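Local coordinates for major exported protein (Pseudomonas aeruginosa, PDB 3HE1) that probably serves as a secreted, ring-forming hexameric structural component of the type VI secretion system, at residues A[29-34]-A[166-171]; A[37-42]-A[100-105]. All blocks are in the same frame, centred on the assembly; numbering follows the deposited sequence.

Contact 1: residues A[29-34]-A[166-171]; sequences MSITGT and VHFTYR
The Phe168 ring meets three different groups: Val166, two residues back on its own strand, lays CG1 over one face, 3.7 Å above the plane and displaced toward the rim; Ile31 comes to an edge; and Met29, a selenomethionine, approaches at an angle between the two. Ile31 CD1 lies near the ring plane, 3.9 Å from Phe168 CE1 and almost as close to CZ, and the two side chains point at one another from the two strands. With chi2 of -178°, the CG1-CD1 arm of Ile31 is extended and its terminal methyl reaches the ring. Met29 SE stands 4.1 Å from Phe168 CZ and 5.1 Å from the ring centroid, 54° off the normal, an oblique Met-aromatic contact. Its chain runs straight from CB and bends at the last torsion (chi3 37°). The backbones stay far apart, with 11.2 Å between Ile31 CA and Phe168 CA, since strands 27-33 and 162-169 are not sheet neighbours but face each other across the barrel interior. Ile92 touches both Met29 and Phe168, continuing the packing around the ring. The chemistry is wholly apolar: dispersion and exclusion of water, perhaps with a small selenium-ring contribution, join the two walls where backbone bonding cannot.

Contact 2: residues A[37-42]-A[100-105]; sequences GLITAG and SPLLLA
Ile39 packs its side chain against the first turn of helix 100-109, where it meets Leu102 and Leu103. From CB, which points at the helix, the chain divides. One branch is the methyl CG2, set opposite the backbone N and beside the carbonyl carbon; it does the touching, at 3.9 Å from Leu102 CB and 4.0 Å from Leu103 CD2, and so sits between two consecutive helical residues. The other branch, CG1 with CD1 at its tip, turns along the side of the backbone N (chi1 -76°) and carries CD1 to strand 27-33, where it packs on Ile31.

The leucines answer differently. Leu102 and Ile39 lie alongside each other, running opposite ways, the Leu102 CB meeting the methyl while its CD1 lies 3.8 Å from Ile39 O, a packing contact with the carbonyl. Leu103 leaves the helix without aiming at Ile39, yet its CD2 reaches the same methyl. Ile39 is the second residue of a type I turn from Leu38 to Ala41, whose closing bond is weak. Leu102 O accepts a hydrogen bond from Gln36 NE2, a polar tie beside the apolar one, and Thr182 of a second subunit packs on Leu102. Here Leu102 and Leu103 hold the helix to the turn; a helix packed beside an antiparallel barrel, here at a subunit boundary, is characteristic of the Hcp fold.

Strand 27-33 joins the two contacts, whose centres lie about 10 Å apart. Ile31 belongs to contact 1 and Ile39 to contact 2, and their backbones are probably hydrogen-bonded, Ile39 N lying 2.6 Å from Ile31 O. Leu103 CD2 stands 3.6 Å from Ile31 CD1, the methyl that also meets the aromatic ring, so an apolar chain of contacts runs from the helix through Ile31 to Phe168 on the facing wall. Contact 1 lies deeper within the chain and touches no other subunit; contact 2 is more peripheral, its helix packing on one. Together they illustrate how one strand, through the turn and helix packed against it, can connect a barrel's core to a subunit interface.

Contact 1: residues A[29-34]-A[166-171]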
HETATM    1  N   MSE A  29      24.612 -16.763   8.941  1.00 20.13           N
HETATM    2  CA  MSE A  29      25.568 -15.752   9.378  1.00 35.17           C
HETATM    3  C   MSE A  29      26.348 -16.193  10.611  1.00 27.50           C
HETATM    4  O   MSE A  29      25.926 -17.062  11.359  1.00 35.59           O
HETATM    5  CB  MSE A  29      24.846 -14.419   9.633  1.00 28.03           C
HETATM    6  CG  MSE A  29      25.714 -13.260  10.160  1.00 23.11           C
HETATM    7 SE   MSE A  29      24.562 -11.719  10.479  0.58 31.92          SE
HETATM    8  CE  MSE A  29      23.034 -12.748  11.124  1.00 27.14           C
ATOM      9  N   SER A  30      27.507 -15.591  10.809  1.00 28.75           N
ATOM     10  CA  SER A  30      28.277 -15.837  12.004  1.00 34.79           C
ATOM     11  C   SER A  30      28.677 -14.495  12.555  1.00 42.31           C
ATOM     12  O   SER A  30      28.968 -13.551  11.803  1.00 36.72           O
ATOM     13  CB  SER A  30      29.520 -16.689  11.707  1.00 33.61           C
ATOM     14  OG  SER A  30      30.434 -16.001  10.867  1.00 51.43           O
ATOM     15  N   ILE A  31      28.662 -14.402  13.874  1.00 22.64           N
ATOM     16  CA  ILE A  31      29.188 -13.225  14.519  1.00 32.19           C
ATOM     17  C   ILE A  31      30.223 -13.600  15.562  1.00 24.44           C
ATOM     18  O   ILE A  31      30.025 -14.512  16.346  1.00 28.22           O
ATOM     19  CB  ILE A  31      28.076 -12.370  15.118  1.00 45.86           C
ATOM     20  CG1 ILE A  31      27.065 -12.031  14.005  1.00 27.16           C
ATOM     21  CG2 ILE A  31      28.682 -11.128  15.780  1.00 24.28           C
ATOM     22  CD1 ILE A  31      25.896 -11.144  14.412  1.00 18.79           C
ATOM     23  N   THR A  32      31.358 -12.918  15.512  1.00 29.61           N
ATOM     24  CA  THR A  32      32.354 -12.998  16.571  1.00 52.48           C
ATOM     25  C   THR A  32      32.523 -11.606  17.146  1.00 52.30           C
ATOM     26  O   THR A  32      32.885 -10.672  16.420  1.00 35.93           O
ATOM     27  CB  THR A  32      33.726 -13.496  16.066  1.00 36.37           C
ATOM     28  OG1 THR A  32      33.612 -14.852  15.627  1.00 22.30           O
ATOM     29  CG2 THR A  32      34.767 -13.425  17.182  1.00 22.26           C
ATOM     30  N   GLY A  33      32.242 -11.465  18.440  1.00 35.13           N
ATOM     31  CA  GLY A  33      32.364 -10.183  19.111  1.00 32.22           C
ATOM     32  C   GLY A  33      33.635 -10.125  19.938  1.00 18.92           C
ATOM     33  O   GLY A  33      34.041 -11.117  20.537  1.00 30.87           O
ATOM     34  N   THR A  34      34.268  -8.962  19.969  1.00 27.61           N
ATOM     35  CA  THR A  34      35.490  -8.786  20.743  1.00 35.23           C
ATOM     36  C   THR A  34      35.317  -9.250  22.190  1.00 29.21           C
ATOM     37  O   THR A  34      36.240  -9.813  22.793  1.00 46.66           O
ATOM     38  CB  THR A  34      35.970  -7.314  20.726  1.00 31.13           C
ATOM     39  OG1 THR A  34      34.848  -6.435  20.873  1.00 54.80           O
ATOM     40  CG2 THR A  34      36.702  -7.001  19.425  1.00 38.28           C
ATOM     41  N   VAL A 166      18.371  -6.688  12.480  1.00 26.47           N
ATOM     42  CA  VAL A 166      19.555  -6.093  13.096  1.00 25.08           C
ATOM     43  C   VAL A 166      20.400  -5.302  12.100  1.00 32.04           C
ATOM     44  O   VAL A 166      20.618  -5.751  10.980  1.00 26.16           O
ATOM     45  CB  VAL A 166      20.425  -7.158  13.772  1.00 38.43           C
ATOM     46  CG1 VAL A 166      21.650  -6.514  14.409  1.00 25.46           C
ATOM     47  CG2 VAL A 166      19.606  -7.919  14.808  1.00 40.71           C
ATOM     48  N   HIS A 167      20.874  -4.129  12.526  1.00 30.83           N
ATOM     49  CA  HIS A 167      21.667  -3.238  11.674  1.00 35.98           C
ATOM     50  C   HIS A 167      23.096  -3.074  12.148  1.00 44.76           C
ATOM     51  O   HIS A 167      23.343  -2.772  13.314  1.00 43.47           O
ATOM     52  CB  HIS A 167      21.049  -1.853  11.627  1.00 25.10           C
ATOM     53  CG  HIS A 167      19.601  -1.856  11.319  1.00 19.78           C
ATOM     54  ND1 HIS A 167      19.017  -0.939  10.478  1.00 38.48           N
ATOM     55  CD2 HIS A 167      18.600  -2.676  11.736  1.00 33.39           C
ATOM     56  CE1 HIS A 167      17.720  -1.178  10.398  1.00 56.23           C
ATOM     57  NE2 HIS A 167      17.446  -2.233  11.150  1.00 50.95           N
ATOM     58  N   PHE A 168      24.030  -3.241  11.218  1.00 43.57           N
ATOM     59  CA  PHE A 168      25.441  -3.087  11.502  1.00 15.43           C
ATOM     60  C   PHE A 168      26.024  -1.957  10.661  1.00 41.86           C
ATOM     61  O   PHE A 168      25.737  -1.837   9.471  1.00 35.96           O
ATOM     62  CB  PHE A 168      26.205  -4.356  11.142  1.00 22.05           C
ATOM     63  CG  PHE A 168      25.536  -5.634  11.565  1.00 30.58           C
ATOM     64  CD1 PHE A 168      25.986  -6.330  12.687  1.00 35.42           C
ATOM     65  CD2 PHE A 168      24.492  -6.172  10.817  1.00 29.61           C
ATOM     66  CE1 PHE A 168      25.392  -7.535  13.074  1.00 15.68           C
ATOM     67  CE2 PHE A 168      23.889  -7.364  11.193  1.00 22.67           C
ATOM     68  CZ  PHE A 168      24.347  -8.052  12.324  1.00 21.46           C
ATOM     69  N   THR A 169      26.845  -1.126  11.280  1.00 27.45           N
ATOM     70  CA  THR A 169      27.814  -0.378  10.523  1.00 27.56           C
ATOM     71  C   THR A 169      29.094  -1.217  10.599  1.00 36.35           C
ATOM     72  O   THR A 169      29.085  -2.297  11.198  1.00 31.44           O
ATOM     73  CB  THR A 169      27.997   1.046  11.058  1.00 15.24           C
ATOM     74  OG1 THR A 169      28.533   1.000  12.386  1.00 28.17           O
ATOM     75  CG2 THR A 169      26.650   1.781  11.045  1.00 18.91           C
ATOM     76  N   TYR A 170      30.165  -0.747   9.964  1.00 36.30           N
ATOM     77  CA  TYR A 170      31.402  -1.518   9.828  1.00 35.08           C
ATOM     78  C   TYR A 170      32.500  -0.657   9.220  1.00 16.59           C
ATOM     79  O   TYR A 170      32.237   0.382   8.623  1.00 27.57           O
ATOM     80  CB  TYR A 170      31.186  -2.707   8.902  1.00 39.60           C
ATOM     81  CG  TYR A 170      30.576  -2.272   7.598  1.00 37.03           C
ATOM     82  CD1 TYR A 170      31.351  -1.691   6.605  1.00 40.40           C
ATOM     83  CD2 TYR A 170      29.217  -2.409   7.375  1.00 30.61           C
ATOM     84  CE1 TYR A 170      30.787  -1.277   5.415  1.00 21.35           C
ATOM     85  CE2 TYR A 170      28.647  -2.004   6.194  1.00 35.41           C
ATOM     86  CZ  TYR A 170      29.431  -1.438   5.216  1.00 35.55           C
ATOM     87  OH  TYR A 170      28.846  -1.025   4.039  1.00 39.31           O
ATOM     88  N   ARG A 171      33.734  -1.108   9.369  1.00 24.18           N
ATOM     89  CA  ARG A 171      34.867  -0.397   8.817  1.00 28.70           C
ATOM     90  C   ARG A 171      35.114  -0.873   7.382  1.00 26.64           C
ATOM     91  O   ARG A 171      35.750  -0.186   6.588  1.00 22.14           O
ATOM     92  CB  ARG A 171      36.101  -0.615   9.697  1.00 32.31           C
ATOM     93  CG  ARG A 171      37.420  -0.270   9.020  1.00 48.72           C
ATOM     94  CD  ARG A 171      38.632  -0.841   9.761  1.00 54.01           C
ATOM     95  NE  ARG A 171      38.645  -2.305   9.882  1.00 48.89           N
ATOM     96  CZ  ARG A 171      39.422  -3.123   9.170  1.00 55.48           C
ATOM     97  NH1 ARG A 171      40.251  -2.637   8.254  1.00 80.40           N
ATOM     98  NH2 ARG A 171      39.370  -4.435   9.373  1.00 41.97           N
TER

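Contact 2: residues A[37-42]-A[100-105]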
ATOM      1  N   GLY A  37      32.986 -13.366  21.899  1.00 37.07           N
ATOM      2  CA  GLY A  37      33.449 -14.486  21.095  1.00 34.10           C
ATOM      3  C   GLY A  37      32.483 -14.755  19.949  1.00 27.41           C
ATOM      4  O   GLY A  37      31.968 -13.815  19.344  1.00 30.27           O
ATOM      5  N   LEU A  38      32.242 -16.030  19.648  1.00 24.89           N
ATOM      6  CA  LEU A  38      31.320 -16.417  18.582  1.00 26.00           C
ATOM      7  C   LEU A  38      29.896 -16.322  19.106  1.00 30.40           C
ATOM      8  O   LEU A  38      29.464 -17.138  19.926  1.00 41.15           O
ATOM      9  CB  LEU A  38      31.629 -17.833  18.056  1.00 14.31           C
ATOM     10  CG  LEU A  38      30.870 -18.296  16.798  1.00 33.82           C
ATOM     11  CD1 LEU A  38      31.018 -17.316  15.639  1.00 26.94           C
ATOM     12  CD2 LEU A  38      31.289 -19.692  16.362  1.00 26.51           C
ATOM     13  N   ILE A  39      29.175 -15.310  18.640  1.00 18.80           N
ATOM     14  CA  ILE A  39      27.867 -14.992  19.195  1.00 15.90           C
ATOM     15  C   ILE A  39      26.808 -15.911  18.611  1.00 23.44           C
ATOM     16  O   ILE A  39      25.753 -16.112  19.197  1.00 20.61           O
ATOM     17  CB  ILE A  39      27.527 -13.500  18.995  1.00 25.77           C
ATOM     18  CG1 ILE A  39      28.318 -12.655  20.006  1.00 29.87           C
ATOM     19  CG2 ILE A  39      26.018 -13.247  19.116  1.00 28.34           C
ATOM     20  CD1 ILE A  39      28.483 -11.186  19.617  1.00 35.67           C
ATOM     21  N   THR A  40      27.120 -16.506  17.467  1.00 20.93           N
ATOM     22  CA  THR A  40      26.163 -17.343  16.762  1.00 25.37           C
ATOM     23  C   THR A  40      26.411 -18.827  17.064  1.00 28.31           C
ATOM     24  O   THR A  40      25.842 -19.702  16.420  1.00 37.44           O
ATOM     25  CB  THR A  40      26.272 -17.103  15.250  1.00 40.54           C
ATOM     26  OG1 THR A  40      27.575 -17.503  14.810  1.00 29.93           O
ATOM     27  CG2 THR A  40      26.076 -15.619  14.924  1.00 26.32           C
ATOM     28  N   ALA A  41      27.264 -19.100  18.049  1.00 35.10           N
ATOM     29  CA  ALA A  41      27.612 -20.472  18.435  1.00 12.10           C
ATOM     30  C   ALA A  41      26.419 -21.277  18.969  1.00 40.92           C
ATOM     31  O   ALA A  41      25.796 -20.887  19.956  1.00 38.16           O
ATOM     32  CB  ALA A  41      28.735 -20.456  19.473  1.00 32.28           C
ATOM     33  N   GLY A  42      26.118 -22.406  18.329  1.00 12.01           N
ATOM     34  CA  GLY A  42      25.000 -23.233  18.750  1.00 34.94           C
ATOM     35  C   GLY A  42      23.656 -22.541  18.588  1.00 42.02           C
ATOM     36  O   GLY A  42      22.649 -22.950  19.181  1.00 38.59           O
ATOM     37  N   SER A 100      19.927 -13.872  20.051  1.00 19.46           N
ATOM     38  CA  SER A 100      19.158 -12.639  20.142  1.00 21.65           C
ATOM     39  C   SER A 100      19.416 -11.839  21.410  1.00 25.17           C
ATOM     40  O   SER A 100      19.610 -10.626  21.338  1.00 31.37           O
ATOM     41  CB  SER A 100      17.662 -12.932  20.019  1.00 30.59           C
ATOM     42  OG  SER A 100      17.359 -13.506  18.770  1.00 35.52           O
ATOM     43  N   PRO A 101      19.393 -12.506  22.579  1.00 35.05           N
ATOM     44  CA  PRO A 101      19.654 -11.762  23.815  1.00 30.29           C
ATOM     45  C   PRO A 101      21.094 -11.293  23.820  1.00 29.29           C
ATOM     46  O   PRO A 101      21.419 -10.273  24.430  1.00 33.88           O
ATOM     47  CB  PRO A 101      19.425 -12.805  24.915  1.00 31.46           C
ATOM     48  CG  PRO A 101      18.598 -13.887  24.260  1.00 37.78           C
ATOM     49  CD  PRO A 101      19.088 -13.921  22.849  1.00 26.62           C
ATOM     50  N   LEU A 102      21.946 -12.027  23.113  1.00 32.39           N
ATOM     51  CA  LEU A 102      23.350 -11.664  23.010  1.00 20.54           C
ATOM     52  C   LEU A 102      23.521 -10.428  22.148  1.00 25.66           C
ATOM     53  O   LEU A 102      24.221  -9.493  22.541  1.00 31.19           O
ATOM     54  CB  LEU A 102      24.175 -12.848  22.478  1.00 54.57           C
ATOM     55  CG  LEU A 102      24.059 -14.139  23.321  1.00 68.03           C
ATOM     56  CD1 LEU A 102      24.938 -15.286  22.798  1.00 25.41           C
ATOM     57  CD2 LEU A 102      24.355 -13.878  24.801  1.00 35.96           C
ATOM     58  N   LEU A 103      22.857 -10.415  20.991  1.00 39.91           N
ATOM     59  CA  LEU A 103      22.953  -9.304  20.038  1.00 27.45           C
ATOM     60  C   LEU A 103      22.545  -7.991  20.657  1.00 33.21           C
ATOM     61  O   LEU A 103      23.144  -6.954  20.370  1.00 31.05           O
ATOM     62  CB  LEU A 103      22.105  -9.573  18.811  1.00  8.95           C
ATOM     63  CG  LEU A 103      22.642 -10.791  18.074  1.00 20.23           C
ATOM     64  CD1 LEU A 103      21.607 -11.348  17.124  1.00 27.78           C
ATOM     65  CD2 LEU A 103      23.890 -10.379  17.343  1.00 28.70           C
ATOM     66  N   LEU A 104      21.517  -8.041  21.501  1.00 22.62           N
ATOM     67  CA  LEU A 104      21.090  -6.861  22.239  1.00 22.76           C
ATOM     68  C   LEU A 104      22.203  -6.443  23.182  1.00 45.37           C
ATOM     69  O   LEU A 104      22.574  -5.271  23.238  1.00 38.58           O
ATOM     70  CB  LEU A 104      19.798  -7.130  23.008  1.00 11.64           C
ATOM     71  CG  LEU A 104      18.617  -7.327  22.055  1.00 30.01           C
ATOM     72  CD1 LEU A 104      17.585  -8.304  22.604  1.00 26.38           C
ATOM     73  CD2 LEU A 104      17.989  -5.989  21.688  1.00 32.61           C
ATOM     74  N   ALA A 105      22.758  -7.401  23.912  1.00 40.98           N
ATOM     75  CA  ALA A 105      23.870  -7.071  24.782  1.00 43.51           C
ATOM     76  C   ALA A 105      24.886  -6.326  23.931  1.00 41.56           C
ATOM     77  O   ALA A 105      25.324  -5.235  24.289  1.00 43.50           O
ATOM     78  CB  ALA A 105      24.480  -8.320  25.393  1.00 26.79           C
TER